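Local coordinates for protein AT-less polyketide synthase (Streptomyces platensis subsp. rosaceus, PDB 4TKT) that probably catalyses a chain-extending condensation step of isomigrastatin biosynthesis, as a ketosynthase domain of a type I polyketide synthase that lacks built-in acyltransferases, at residues G60-W66 against Y222-G226; F230-R236 against D245-P249; W488-L493 against V515-L521; A497-Q501 against W587-H591. Residues are numbered along the deposited sequence.

Contact 1 of 4, residues G60-W66 against Y222-G226; sequences GRTYSKW and YLMIG
The irregular loop 60-66, extended at Arg-61 and Thr-62, lies along one flank of helix 220-227, with the CA atoms of Thr-62 and Gly-226 4.5 Å apart as the nearest pair. Tyr-222 (chi1 m) opens the helical side of the contact and is bonded at two points: its backbone O accepts from Thr-62 OG1 (chi1 t) at 2.8 Å, while its OH donates to Trp-66 O at 2.7 Å, the ring edge passing Ser-64 OG. One residue on, Leu-223 (m, t) brings CD2 to 3.5 Å from Gly-60 O, and its O shares a water with Arg-61 O. Ile-225 CD1 is 4.3 Å from Ser-64 CB. Gly-226 lets the loop close in, since a CB there would clash with Thr-62 OG1; Tyr-63 (chi1 p) turns a ring edge to it, CE1 3.5 Å from Gly-226 O, and bonds through OH to Ala-231 O. In this loop-on-helix packing of the ketosynthase domain, both direct hydrogen bonds run from hydroxyl to backbone carbonyl, satisfying polar groups in a largely buried contact.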
loop_
_atom_site.group_PDB
_atom_site.type_symbol
_atom_site.label_atom_id
_atom_site.label_comp_id
_atom_site.label_asym_id
_atom_site.label_seq_id
_atom_site.Cartn_x
_atom_site.Cartn_y
_atom_site.Cartn_z
ATOM N N GLY A 60 27.441 22.315 0.615
ATOM C CA GLY A 60 27.564 21.504 -0.582
ATOM C C GLY A 60 27.768 20.034 -0.283
ATOM O O GLY A 60 28.061 19.243 -1.180
ATOM N N ARG A 61 27.612 19.667 0.985
ATOM C CA ARG A 61 27.814 18.289 1.411
ATOM C C ARG A 61 26.672 17.798 2.290
ATOM O O ARG A 61 25.757 18.554 2.617
ATOM C CB ARG A 61 29.140 18.147 2.161
ATOM C CG ARG A 61 30.374 18.491 1.336
ATOM C CD ARG A 61 30.566 17.522 0.179
ATOM N NE ARG A 61 31.769 17.825 -0.592
ATOM C CZ ARG A 61 31.802 18.647 -1.636
ATOM N NH1 ARG A 61 30.693 19.252 -2.041
ATOM N NH2 ARG A 61 32.942 18.863 -2.276
ATOM N N THR A 62 26.734 16.523 2.663
ATOM C CA THR A 62 25.765 15.931 3.577
ATOM C C THR A 62 26.440 14.873 4.441
ATOM O O THR A 62 27.395 14.226 4.012
ATOM C CB THR A 62 24.579 15.300 2.825
ATOM O OG1 THR A 62 23.645 14.765 3.769
ATOM C CG2 THR A 62 25.053 14.188 1.908
ATOM N N TYR A 63 25.950 14.705 5.665
ATOM C CA TYR A 63 26.552 13.761 6.599
ATOM C C TYR A 63 25.740 12.474 6.691
ATOM O O TYR A 63 26.078 11.565 7.450
ATOM C CB TYR A 63 26.707 14.399 7.982
ATOM C CG TYR A 63 25.411 14.878 8.586
ATOM C CD1 TYR A 63 24.873 16.111 8.241
ATOM C CD2 TYR A 63 24.728 14.099 9.507
ATOM C CE1 TYR A 63 23.685 16.551 8.791
ATOM C CE2 TYR A 63 23.543 14.528 10.062
ATOM C CZ TYR A 63 23.025 15.754 9.702
ATOM O OH TYR A 63 21.840 16.178 10.259
ATOM N N SER A 64 24.668 12.403 5.911
ATOM C CA SER A 64 23.861 11.193 5.826
ATOM C C SER A 64 24.177 10.435 4.546
ATOM O O SER A 64 24.304 11.034 3.478
ATOM C CB SER A 64 22.371 11.527 5.881
ATOM O OG SER A 64 21.587 10.367 5.670
ATOM N N LYS A 65 24.304 9.117 4.654
ATOM C CA LYS A 65 24.557 8.281 3.488
ATOM C C LYS A 65 23.712 7.013 3.527
ATOM O O LYS A 65 24.044 6.011 2.895
ATOM C CB LYS A 65 26.041 7.923 3.396
ATOM C CG LYS A 65 26.575 7.155 4.590
ATOM C CD LYS A 65 28.013 6.722 4.354
ATOM C CE LYS A 65 28.519 5.827 5.472
ATOM N NZ LYS A 65 29.873 5.280 5.169
ATOM N N TRP A 66 22.613 7.067 4.271
ATOM C CA TRP A 66 21.743 5.910 4.440
ATOM C C TRP A 66 20.324 6.190 3.962
ATOM O O TRP A 66 19.940 7.345 3.766
ATOM C CB TRP A 66 21.720 5.477 5.906
ATOM C CG TRP A 66 23.076 5.209 6.468
ATOM C CD1 TRP A 66 23.751 4.024 6.448
ATOM C CD2 TRP A 66 23.928 6.146 7.138
ATOM N NE1 TRP A 66 24.972 4.164 7.062
ATOM C CE2 TRP A 66 25.104 5.457 7.496
ATOM C CE3 TRP A 66 23.812 7.499 7.467
ATOM C CZ2 TRP A 66 26.156 6.076 8.169
ATOM C CZ3 TRP A 66 24.857 8.112 8.139
ATOM C CH2 TRP A 66 26.015 7.402 8.481
ATOM N N TYR A 222 19.199 14.854 0.005
ATOM C CA TYR A 222 20.212 14.564 1.008
ATOM C C TYR A 222 21.057 15.788 1.336
ATOM O O TYR A 222 21.455 15.979 2.484
ATOM C CB TYR A 222 21.093 13.404 0.545
ATOM C CG TYR A 222 20.453 12.066 0.824
ATOM C CD1 TYR A 222 19.520 11.524 -0.053
ATOM C CD2 TYR A 222 20.754 11.361 1.980
ATOM C CE1 TYR A 222 18.918 10.306 0.209
ATOM C CE2 TYR A 222 20.158 10.144 2.252
ATOM C CZ TYR A 222 19.241 9.621 1.363
ATOM O OH TYR A 222 18.649 8.412 1.631
ATOM N N LEU A 223 21.318 16.625 0.338
ATOM C CA LEU A 223 22.019 17.881 0.579
ATOM C C LEU A 223 21.153 18.810 1.424
ATOM O O LEU A 223 21.656 19.690 2.121
ATOM C CB LEU A 223 22.391 18.558 -0.740
ATOM C CG LEU A 223 23.488 17.899 -1.578
ATOM C CD1 LEU A 223 23.619 18.590 -2.924
ATOM C CD2 LEU A 223 24.819 17.916 -0.842
HETATM N N MSE A 224 19.846 18.596 1.359
HETATM C CA MSE A 224 18.888 19.440 2.056
HETATM C C MSE A 224 18.779 19.080 3.533
HETATM O O MSE A 224 18.796 19.957 4.398
HETATM C CB MSE A 224 17.521 19.333 1.390
HETATM C CG MSE A 224 16.511 20.345 1.881
HETATM SE SE MSE A 224 14.805 19.509 2.287
HETATM C CE MSE A 224 15.172 18.980 4.114
ATOM N N ILE A 225 18.658 17.789 3.818
ATOM C CA ILE A 225 18.571 17.328 5.199
ATOM C C ILE A 225 19.922 17.450 5.898
ATOM O O ILE A 225 20.003 17.404 7.124
ATOM C CB ILE A 225 18.077 15.871 5.283
ATOM C CG1 ILE A 225 19.071 14.919 4.620
ATOM C CG2 ILE A 225 16.714 15.737 4.638
ATOM C CD1 ILE A 225 18.658 13.459 4.704
ATOM N N GLY A 226 20.981 17.608 5.111
ATOM C CA GLY A 226 22.305 17.829 5.659
ATOM C C GLY A 226 22.470 19.272 6.093
ATOM O O GLY A 226 23.005 19.558 7.163
HETATM O O HOH W 1 24.225 20.642 1.812
#

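Contact 2 of 4, residues F230-R236 against D245-P249; sequences FASSDGR and DGYVP
Tyr-247 (chi1 p) lays its ring beside the side chain of Phe-230 (chi1 m), CE2 of the tyrosine lying 3.7 Å from CB of the phenylalanine. Next to this contact the two irregular backbones join in a single parallel-type beta bridge between Ala-231 and Tyr-247, CA to CA 5.0 Å: Tyr-247 N donates to Phe-230 O (3.1 Å) and Ser-232 N to Tyr-247 O (3.0 Å). Gly-246, at phi 145° and psi -167°, comes within 3.8 Å of Ser-232, CA to CA; a CB there would collide with the Phe-230 O and Ser-232 N atoms. A type I turn then runs from Ser-232 to Gly-235. Asp-245 (chi1 p) grips its start, OD1 accepting from Ser-233 N (3.1 Å) and OD2 from Ser-233 OG (2.7 Å). Ser-232 OG (chi1 p) donates back to Arg-236 O at 2.9 Å, and Val-248 CG1 packs 3.2 Å from Gly-235 O. One water links Ser-232 O to Tyr-247 O. Bridge and turn thus order an irregular loop of the ketosynthase domain, and salt bridges from Asp-245 to Arg-56 and from Arg-236 to Asp-36 extend the network. The loop connects helix 220-227 to strand 252-260 of the central sheet: Phe-230 and Tyr-247 rest on Met-224 and Ile-225 of that helix, respectively, while Arg-236 and Val-248 pack on Trp-66 of strand 66-67.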
loop_
_atom_site.group_PDB
_atom_site.type_symbol
_atom_site.label_atom_id
_atom_site.label_comp_id
_atom_site.label_asym_id
_atom_site.label_seq_id
_atom_site.Cartn_x
_atom_site.Cartn_y
_atom_site.Cartn_z
ATOM N N PHE A 230 18.451 17.867 9.546
ATOM C CA PHE A 230 17.313 17.006 9.846
ATOM C C PHE A 230 17.728 15.541 9.881
ATOM O O PHE A 230 17.021 14.699 10.433
ATOM C CB PHE A 230 16.195 17.192 8.819
ATOM C CG PHE A 230 15.664 18.591 8.741
ATOM C CD1 PHE A 230 14.956 19.139 9.797
ATOM C CD2 PHE A 230 15.853 19.353 7.600
ATOM C CE1 PHE A 230 14.458 20.427 9.725
ATOM C CE2 PHE A 230 15.357 20.641 7.519
ATOM C CZ PHE A 230 14.659 21.180 8.584
ATOM N N ALA A 231 18.877 15.240 9.284
ATOM C CA ALA A 231 19.331 13.859 9.164
ATOM C C ALA A 231 19.979 13.362 10.451
ATOM O O ALA A 231 20.648 14.121 11.152
ATOM C CB ALA A 231 20.299 13.725 8.003
ATOM N N SER A 232 19.773 12.084 10.758
ATOM C CA SER A 232 20.419 11.459 11.908
ATOM C C SER A 232 21.840 11.024 11.557
ATOM O O SER A 232 22.124 10.650 10.420
ATOM C CB SER A 232 19.604 10.263 12.408
ATOM O OG SER A 232 19.345 9.342 11.364
ATOM N N SER A 233 22.726 11.067 12.545
ATOM C CA SER A 233 24.138 10.778 12.324
ATOM C C SER A 233 24.417 9.318 11.981
ATOM O O SER A 233 25.484 8.998 11.456
ATOM C CB SER A 233 24.947 11.169 13.559
ATOM O OG SER A 233 24.794 12.546 13.841
ATOM N N ASP A 234 23.464 8.440 12.279
ATOM C CA ASP A 234 23.661 7.005 12.094
ATOM C C ASP A 234 22.709 6.413 11.058
ATOM O O ASP A 234 22.646 5.196 10.889
ATOM C CB ASP A 234 23.493 6.271 13.425
ATOM C CG ASP A 234 22.089 6.391 13.983
ATOM O OD1 ASP A 234 21.369 7.335 13.593
ATOM O OD2 ASP A 234 21.707 5.544 14.818
ATOM N N GLY A 235 21.965 7.277 10.375
ATOM C CA GLY A 235 21.054 6.847 9.328
ATOM C C GLY A 235 19.948 5.935 9.816
ATOM O O GLY A 235 19.513 5.032 9.104
ATOM N N ARG A 236 19.488 6.175 11.037
ATOM C CA ARG A 236 18.423 5.375 11.619
ATOM C C ARG A 236 17.350 6.263 12.228
ATOM O O ARG A 236 17.632 7.373 12.678
ATOM C CB ARG A 236 18.982 4.429 12.686
ATOM C CG ARG A 236 19.936 3.370 12.157
ATOM C CD ARG A 236 19.258 2.490 11.120
ATOM N NE ARG A 236 20.058 1.320 10.765
ATOM C CZ ARG A 236 21.093 1.343 9.931
ATOM N NH1 ARG A 236 21.476 2.480 9.367
ATOM N NH2 ARG A 236 21.752 0.225 9.663
ATOM N N ASP A 245 18.971 11.633 16.799
ATOM C CA ASP A 245 19.291 13.018 16.462
ATOM C C ASP A 245 18.892 13.365 15.032
ATOM O O ASP A 245 19.585 14.121 14.349
ATOM C CB ASP A 245 20.784 13.285 16.672
ATOM C CG ASP A 245 21.665 12.398 15.810
ATOM O OD1 ASP A 245 21.159 11.405 15.244
ATOM O OD2 ASP A 245 22.875 12.693 15.706
ATOM N N GLY A 246 17.768 12.815 14.590
ATOM C CA GLY A 246 17.275 13.065 13.250
ATOM C C GLY A 246 16.595 11.838 12.677
ATOM O O GLY A 246 16.301 10.888 13.400
ATOM N N TYR A 247 16.345 11.853 11.373
ATOM C CA TYR A 247 15.721 10.713 10.720
ATOM C C TYR A 247 16.531 10.253 9.517
ATOM O O TYR A 247 17.521 10.884 9.145
ATOM C CB TYR A 247 14.285 11.048 10.297
ATOM C CG TYR A 247 14.152 12.105 9.218
ATOM C CD1 TYR A 247 14.231 11.767 7.872
ATOM C CD2 TYR A 247 13.919 13.436 9.543
ATOM C CE1 TYR A 247 14.101 12.722 6.883
ATOM C CE2 TYR A 247 13.784 14.401 8.558
ATOM C CZ TYR A 247 13.875 14.036 7.230
ATOM O OH TYR A 247 13.744 14.984 6.243
ATOM N N VAL A 248 16.107 9.140 8.927
ATOM C CA VAL A 248 16.685 8.651 7.684
ATOM C C VAL A 248 15.560 8.482 6.666
ATOM O O VAL A 248 14.543 7.850 6.954
ATOM C CB VAL A 248 17.454 7.322 7.886
ATOM C CG1 VAL A 248 16.568 6.259 8.519
ATOM C CG2 VAL A 248 18.032 6.829 6.577
ATOM N N PRO A 249 15.718 9.083 5.479
ATOM C CA PRO A 249 14.654 9.025 4.471
ATOM C C PRO A 249 14.460 7.622 3.910
ATOM O O PRO A 249 15.415 6.851 3.834
ATOM C CB PRO A 249 15.145 9.988 3.386
ATOM C CG PRO A 249 16.618 10.021 3.552
ATOM C CD PRO A 249 16.869 9.881 5.026
HETATM O O HOH W 2 20.087 9.967 8.167
HETATM O O HOH W 3 16.892 8.743 15.131
#

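Contact 3 of 4, residues W488-L493 against V515-L521; sequences WSSADL and VSTLPAL. With SO4 (sulfate ion), chain D.
A helix N-terminus is met here by a 3-10 turn within the KS-MAT linker region. Thr-517 is the N-cap of helix 518-530, its OG1 accepting a weak bond from Ala-520 N, and the turn 490-492 leads into helix 493-502, with Ser-490 and Leu-518 closest at 4.5 Å between CA atoms. Leu-493 (m, t) and Leu-518 (t, p) bury the most surface. Leu-493 CD1 packs 3.4 Å from Ser-516 C, its CD2 lies 3.6 Å from Leu-521 CD2 and 4.2 Å from Leu-518 CD1, and Leu-518 CD2 reaches 3.8 Å to Trp-488 CB. Val-460 and Val-462 of strand 460-466 continue this apolar core, touching Leu-493 and Leu-521 respectively. Across the turn, Asp-492 OD2 accepts from Ser-489 N at 2.8 Å. Ser-490 (chi1 m) is the polar member: a sulfate ion, probably from the crystallisation liquor, receives a bond from its OG to O1 at 2.6 Å, and the same Ser-490 OG also accepts from Leu-518 N, a first-turn amide of the helix, at 3.0 Å and 177°.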
loop_
_atom_site.group_PDB
_atom_site.type_symbol
_atom_site.label_atom_id
_atom_site.label_comp_id
_atom_site.label_asym_id
_atom_site.label_seq_id
_atom_site.Cartn_x
_atom_site.Cartn_y
_atom_site.Cartn_z
ATOM N N TRP A 488 -3.143 -23.259 2.050
ATOM C CA TRP A 488 -4.028 -23.671 0.964
ATOM C C TRP A 488 -4.354 -25.159 0.979
ATOM O O TRP A 488 -3.485 -26.003 1.205
ATOM C CB TRP A 488 -3.421 -23.298 -0.389
ATOM C CG TRP A 488 -3.278 -21.824 -0.592
ATOM C CD1 TRP A 488 -2.116 -21.121 -0.678
ATOM C CD2 TRP A 488 -4.337 -20.867 -0.720
ATOM N NE1 TRP A 488 -2.382 -19.785 -0.861
ATOM C CE2 TRP A 488 -3.739 -19.605 -0.889
ATOM C CE3 TRP A 488 -5.731 -20.958 -0.713
ATOM C CZ2 TRP A 488 -4.487 -18.440 -1.048
ATOM C CZ3 TRP A 488 -6.472 -19.800 -0.870
ATOM C CH2 TRP A 488 -5.850 -18.560 -1.035
ATOM N N SER A 489 -5.624 -25.463 0.732
ATOM C CA SER A 489 -6.094 -26.834 0.589
ATOM C C SER A 489 -7.117 -26.902 -0.539
ATOM O O SER A 489 -7.474 -25.876 -1.119
ATOM C CB SER A 489 -6.706 -27.341 1.893
ATOM O OG SER A 489 -7.842 -26.570 2.247
ATOM N N SER A 490 -7.591 -28.108 -0.841
ATOM C CA SER A 490 -8.557 -28.310 -1.919
ATOM C C SER A 490 -9.875 -27.596 -1.645
ATOM O O SER A 490 -10.608 -27.249 -2.570
ATOM C CB SER A 490 -8.815 -29.804 -2.135
ATOM O OG SER A 490 -7.647 -30.467 -2.587
ATOM N N ALA A 491 -10.167 -27.375 -0.368
ATOM C CA ALA A 491 -11.406 -26.721 0.030
ATOM C C ALA A 491 -11.418 -25.249 -0.378
ATOM O O ALA A 491 -12.464 -24.601 -0.362
ATOM C CB ALA A 491 -11.614 -26.856 1.529
ATOM N N ASP A 492 -10.252 -24.729 -0.750
ATOM C CA ASP A 492 -10.132 -23.332 -1.148
ATOM C C ASP A 492 -10.419 -23.128 -2.635
ATOM O O ASP A 492 -10.558 -21.996 -3.094
ATOM C CB ASP A 492 -8.734 -22.805 -0.815
ATOM C CG ASP A 492 -8.412 -22.891 0.667
ATOM O OD1 ASP A 492 -9.315 -22.638 1.491
ATOM O OD2 ASP A 492 -7.255 -23.213 1.010
ATOM N N LEU A 493 -10.511 -24.226 -3.382
ATOM C CA LEU A 493 -10.666 -24.160 -4.840
ATOM C C LEU A 493 -11.867 -23.347 -5.349
ATOM O O LEU A 493 -11.738 -22.645 -6.351
ATOM C CB LEU A 493 -10.735 -25.573 -5.425
ATOM C CG LEU A 493 -9.391 -26.273 -5.627
ATOM C CD1 LEU A 493 -9.577 -27.567 -6.389
ATOM C CD2 LEU A 493 -8.423 -25.367 -6.356
ATOM N N VAL A 515 -10.316 -28.352 -12.493
ATOM C CA VAL A 515 -9.756 -29.211 -11.453
ATOM C C VAL A 515 -10.717 -29.370 -10.279
ATOM O O VAL A 515 -11.646 -28.580 -10.117
ATOM C CB VAL A 515 -8.412 -28.662 -10.925
ATOM C CG1 VAL A 515 -7.320 -28.810 -11.972
ATOM C CG2 VAL A 515 -8.558 -27.211 -10.504
ATOM N N SER A 516 -10.489 -30.394 -9.463
ATOM C CA SER A 516 -11.309 -30.618 -8.278
ATOM C C SER A 516 -10.448 -30.760 -7.025
ATOM O O SER A 516 -10.953 -30.686 -5.905
ATOM C CB SER A 516 -12.192 -31.856 -8.458
ATOM O OG SER A 516 -11.414 -33.021 -8.663
ATOM N N THR A 517 -9.146 -30.958 -7.217
ATOM C CA THR A 517 -8.211 -31.034 -6.097
ATOM C C THR A 517 -7.056 -30.058 -6.283
ATOM O O THR A 517 -6.644 -29.775 -7.408
ATOM C CB THR A 517 -7.629 -32.450 -5.919
ATOM O OG1 THR A 517 -6.673 -32.710 -6.954
ATOM C CG2 THR A 517 -8.732 -33.501 -5.957
ATOM N N LEU A 518 -6.533 -29.551 -5.172
ATOM C CA LEU A 518 -5.429 -28.597 -5.204
ATOM C C LEU A 518 -4.123 -29.160 -5.787
ATOM O O LEU A 518 -3.456 -28.468 -6.553
ATOM C CB LEU A 518 -5.166 -28.044 -3.802
ATOM C CG LEU A 518 -4.143 -26.908 -3.743
ATOM C CD1 LEU A 518 -4.634 -25.710 -4.539
ATOM C CD2 LEU A 518 -3.846 -26.520 -2.305
ATOM N N PRO A 519 -3.740 -30.404 -5.423
ATOM C CA PRO A 519 -2.505 -30.916 -6.032
ATOM C C PRO A 519 -2.592 -31.052 -7.550
ATOM O O PRO A 519 -1.567 -30.966 -8.226
ATOM C CB PRO A 519 -2.338 -32.290 -5.377
ATOM C CG PRO A 519 -3.049 -32.175 -4.085
ATOM C CD PRO A 519 -4.239 -31.317 -4.380
ATOM N N ALA A 520 -3.797 -31.264 -8.071
ATOM C CA ALA A 520 -4.000 -31.348 -9.512
ATOM C C ALA A 520 -3.830 -29.977 -10.154
ATOM O O ALA A 520 -3.253 -29.856 -11.234
ATOM C CB ALA A 520 -5.373 -31.914 -9.828
ATOM N N LEU A 521 -4.337 -28.948 -9.482
ATOM C CA LEU A 521 -4.208 -27.580 -9.968
ATOM C C LEU A 521 -2.745 -27.153 -10.003
ATOM O O LEU A 521 -2.295 -26.541 -10.970
ATOM C CB LEU A 521 -5.021 -26.619 -9.101
ATOM C CG LEU A 521 -4.906 -25.133 -9.456
ATOM C CD1 LEU A 521 -5.249 -24.889 -10.916
ATOM C CD2 LEU A 521 -5.795 -24.298 -8.554
HETATM S S SO4 D . -5.325 -31.367 0.092
HETATM O O1 SO4 D . -6.625 -31.591 -0.534
HETATM O O2 SO4 D . -4.272 -31.905 -0.765
HETATM O O3 SO4 D . -5.115 -29.936 0.280
HETATM O O4 SO4 D . -5.290 -32.041 1.387
#

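Contact 4 of 4, residues A497-Q501 against W587-H591; sequences AYTLQ and WARLH
Gln-501 reaches out of helix 493-502 with chi1 m and chi2 t, and chi3 of 19° turns its OE1 to His-591 NE2, which donates at 2.9 Å with an angle of 174° in the plane of the imidazole. Gln-501 NE2 is in turn held by Val-461 O. The CA atoms of Gln-501 and Trp-587, 6.1 Å apart, are the nearest across the contact. Trp-587 (chi1 m) offers a ring face to Gln-501 in a CH-pi contact: CB of Gln-501 sits 4.0 Å from the centroid of the five-membered ring. One helical turn earlier, Tyr-498 (chi1 t) directs its ring edge at the face of His-591 (chi1 -43°), centroids 4.9 Å apart and planes at 81°, with Tyr-498 CD1 3.6 Å from His-591 CD2. Leu-590 packs on helix 560-568. As plain interior packing, a T-shaped aromatic pair and a glutamine-histidine bond join helix 493-502 to His-591, just beyond the 3-10 turn 587-589, whose Trp-587 takes the CH-pi contact.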
loop_
_atom_site.group_PDB
_atom_site.type_symbol
_atom_site.label_atom_id
_atom_site.label_comp_id
_atom_site.label_asym_id
_atom_site.label_seq_id
_atom_site.Cartn_x
_atom_site.Cartn_y
_atom_site.Cartn_z
ATOM N N ALA A 497 -10.977 -20.078 -7.723
ATOM C CA ALA A 497 -11.549 -20.001 -9.062
ATOM C C ALA A 497 -12.398 -18.747 -9.233
ATOM O O ALA A 497 -12.291 -18.052 -10.240
ATOM C CB ALA A 497 -12.376 -21.245 -9.357
ATOM N N TYR A 498 -13.233 -18.462 -8.240
ATOM C CA TYR A 498 -14.109 -17.296 -8.288
ATOM C C TYR A 498 -13.308 -15.998 -8.356
ATOM O O TYR A 498 -13.617 -15.106 -9.151
ATOM C CB TYR A 498 -15.038 -17.279 -7.072
ATOM C CG TYR A 498 -15.968 -16.089 -7.027
ATOM C CD1 TYR A 498 -17.079 -16.021 -7.858
ATOM C CD2 TYR A 498 -15.741 -15.037 -6.150
ATOM C CE1 TYR A 498 -17.935 -14.936 -7.820
ATOM C CE2 TYR A 498 -16.591 -13.947 -6.103
ATOM C CZ TYR A 498 -17.686 -13.902 -6.942
ATOM O OH TYR A 498 -18.538 -12.821 -6.904
ATOM N N THR A 499 -12.276 -15.906 -7.524
ATOM C CA THR A 499 -11.422 -14.725 -7.480
ATOM C C THR A 499 -10.744 -14.474 -8.827
ATOM O O THR A 499 -10.695 -13.342 -9.304
ATOM C CB THR A 499 -10.343 -14.851 -6.379
ATOM O OG1 THR A 499 -10.972 -15.010 -5.100
ATOM C CG2 THR A 499 -9.463 -13.614 -6.344
ATOM N N LEU A 500 -10.238 -15.535 -9.445
ATOM C CA LEU A 500 -9.514 -15.407 -10.706
ATOM C C LEU A 500 -10.438 -15.156 -11.895
ATOM O O LEU A 500 -9.998 -14.696 -12.950
ATOM C CB LEU A 500 -8.674 -16.657 -10.958
ATOM C CG LEU A 500 -7.513 -16.830 -9.983
ATOM C CD1 LEU A 500 -6.852 -18.183 -10.164
ATOM C CD2 LEU A 500 -6.509 -15.708 -10.176
ATOM N N GLN A 501 -11.719 -15.455 -11.720
ATOM C CA GLN A 501 -12.693 -15.251 -12.785
ATOM C C GLN A 501 -13.186 -13.811 -12.830
ATOM O O GLN A 501 -13.022 -13.120 -13.837
ATOM C CB GLN A 501 -13.879 -16.203 -12.614
ATOM C CG GLN A 501 -13.596 -17.633 -13.038
ATOM C CD GLN A 501 -14.710 -18.581 -12.653
ATOM O OE1 GLN A 501 -15.836 -18.156 -12.393
ATOM N NE2 GLN A 501 -14.401 -19.872 -12.608
ATOM N N TRP A 587 -18.451 -14.327 -16.102
ATOM C CA TRP A 587 -18.307 -15.422 -15.146
ATOM C C TRP A 587 -19.280 -15.363 -13.973
ATOM O O TRP A 587 -19.495 -16.366 -13.289
ATOM C CB TRP A 587 -16.877 -15.457 -14.607
ATOM C CG TRP A 587 -15.865 -15.773 -15.649
ATOM C CD1 TRP A 587 -15.037 -14.895 -16.283
ATOM C CD2 TRP A 587 -15.570 -17.064 -16.189
ATOM N NE1 TRP A 587 -14.241 -15.560 -17.184
ATOM C CE2 TRP A 587 -14.550 -16.894 -17.145
ATOM C CE3 TRP A 587 -16.067 -18.350 -15.954
ATOM C CZ2 TRP A 587 -14.018 -17.960 -17.867
ATOM C CZ3 TRP A 587 -15.541 -19.405 -16.672
ATOM C CH2 TRP A 587 -14.527 -19.204 -17.617
ATOM N N ALA A 588 -19.860 -14.191 -13.742
ATOM C CA ALA A 588 -20.799 -14.010 -12.643
ATOM C C ALA A 588 -22.007 -14.933 -12.788
ATOM O O ALA A 588 -22.603 -15.345 -11.793
ATOM C CB ALA A 588 -21.247 -12.557 -12.562
ATOM N N ARG A 589 -22.352 -15.261 -14.030
ATOM C CA ARG A 589 -23.520 -16.090 -14.316
ATOM C C ARG A 589 -23.388 -17.488 -13.718
ATOM O O ARG A 589 -24.389 -18.160 -13.469
ATOM C CB ARG A 589 -23.746 -16.186 -15.826
ATOM N N LEU A 590 -22.153 -17.922 -13.488
ATOM C CA LEU A 590 -21.897 -19.226 -12.887
ATOM C C LEU A 590 -22.317 -19.281 -11.425
ATOM O O LEU A 590 -22.781 -20.312 -10.937
ATOM C CB LEU A 590 -20.414 -19.586 -12.997
ATOM C CG LEU A 590 -19.914 -20.057 -14.360
ATOM C CD1 LEU A 590 -18.476 -20.530 -14.263
ATOM C CD2 LEU A 590 -20.806 -21.162 -14.876
ATOM N N HIS A 591 -22.151 -18.162 -10.729
ATOM C CA HIS A 591 -22.297 -18.140 -9.281
ATOM C C HIS A 591 -23.533 -17.364 -8.832
ATOM O O HIS A 591 -23.454 -16.504 -7.955
ATOM C CB HIS A 591 -21.035 -17.549 -8.653
ATOM C CG HIS A 591 -19.767 -18.060 -9.265
ATOM N ND1 HIS A 591 -19.084 -19.148 -8.768
ATOM C CD2 HIS A 591 -19.065 -17.635 -10.343
ATOM C CE1 HIS A 591 -18.013 -19.370 -9.509
ATOM N NE2 HIS A 591 -17.977 -18.466 -10.471
#

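In the fold
Contact 1 comes first along the chain, bringing helix 220-227 back to the loop before strand 66-67 across 155 intervening residues. Contact 2 follows directly and closes a much shorter loop before strand 252-260; the two touch, with Tyr-222 against Pro-249 and Trp-66 against Gly-235, and together join the loop leading to strand 66-67, helix 220-227 and the loop before strand 252-260. Contacts 3 and 4 lie on the opposite side of the chain's centre, each with its centre about 53 Å from that of contact 1. They cross: 497-501 falls inside the loop closed by contact 3, whereas 587-591 lies beyond it, contact 4 closing a loop of 85 residues. Helix 493-502 is thus joined at its start to helix 518-530 and farther on to 587-591.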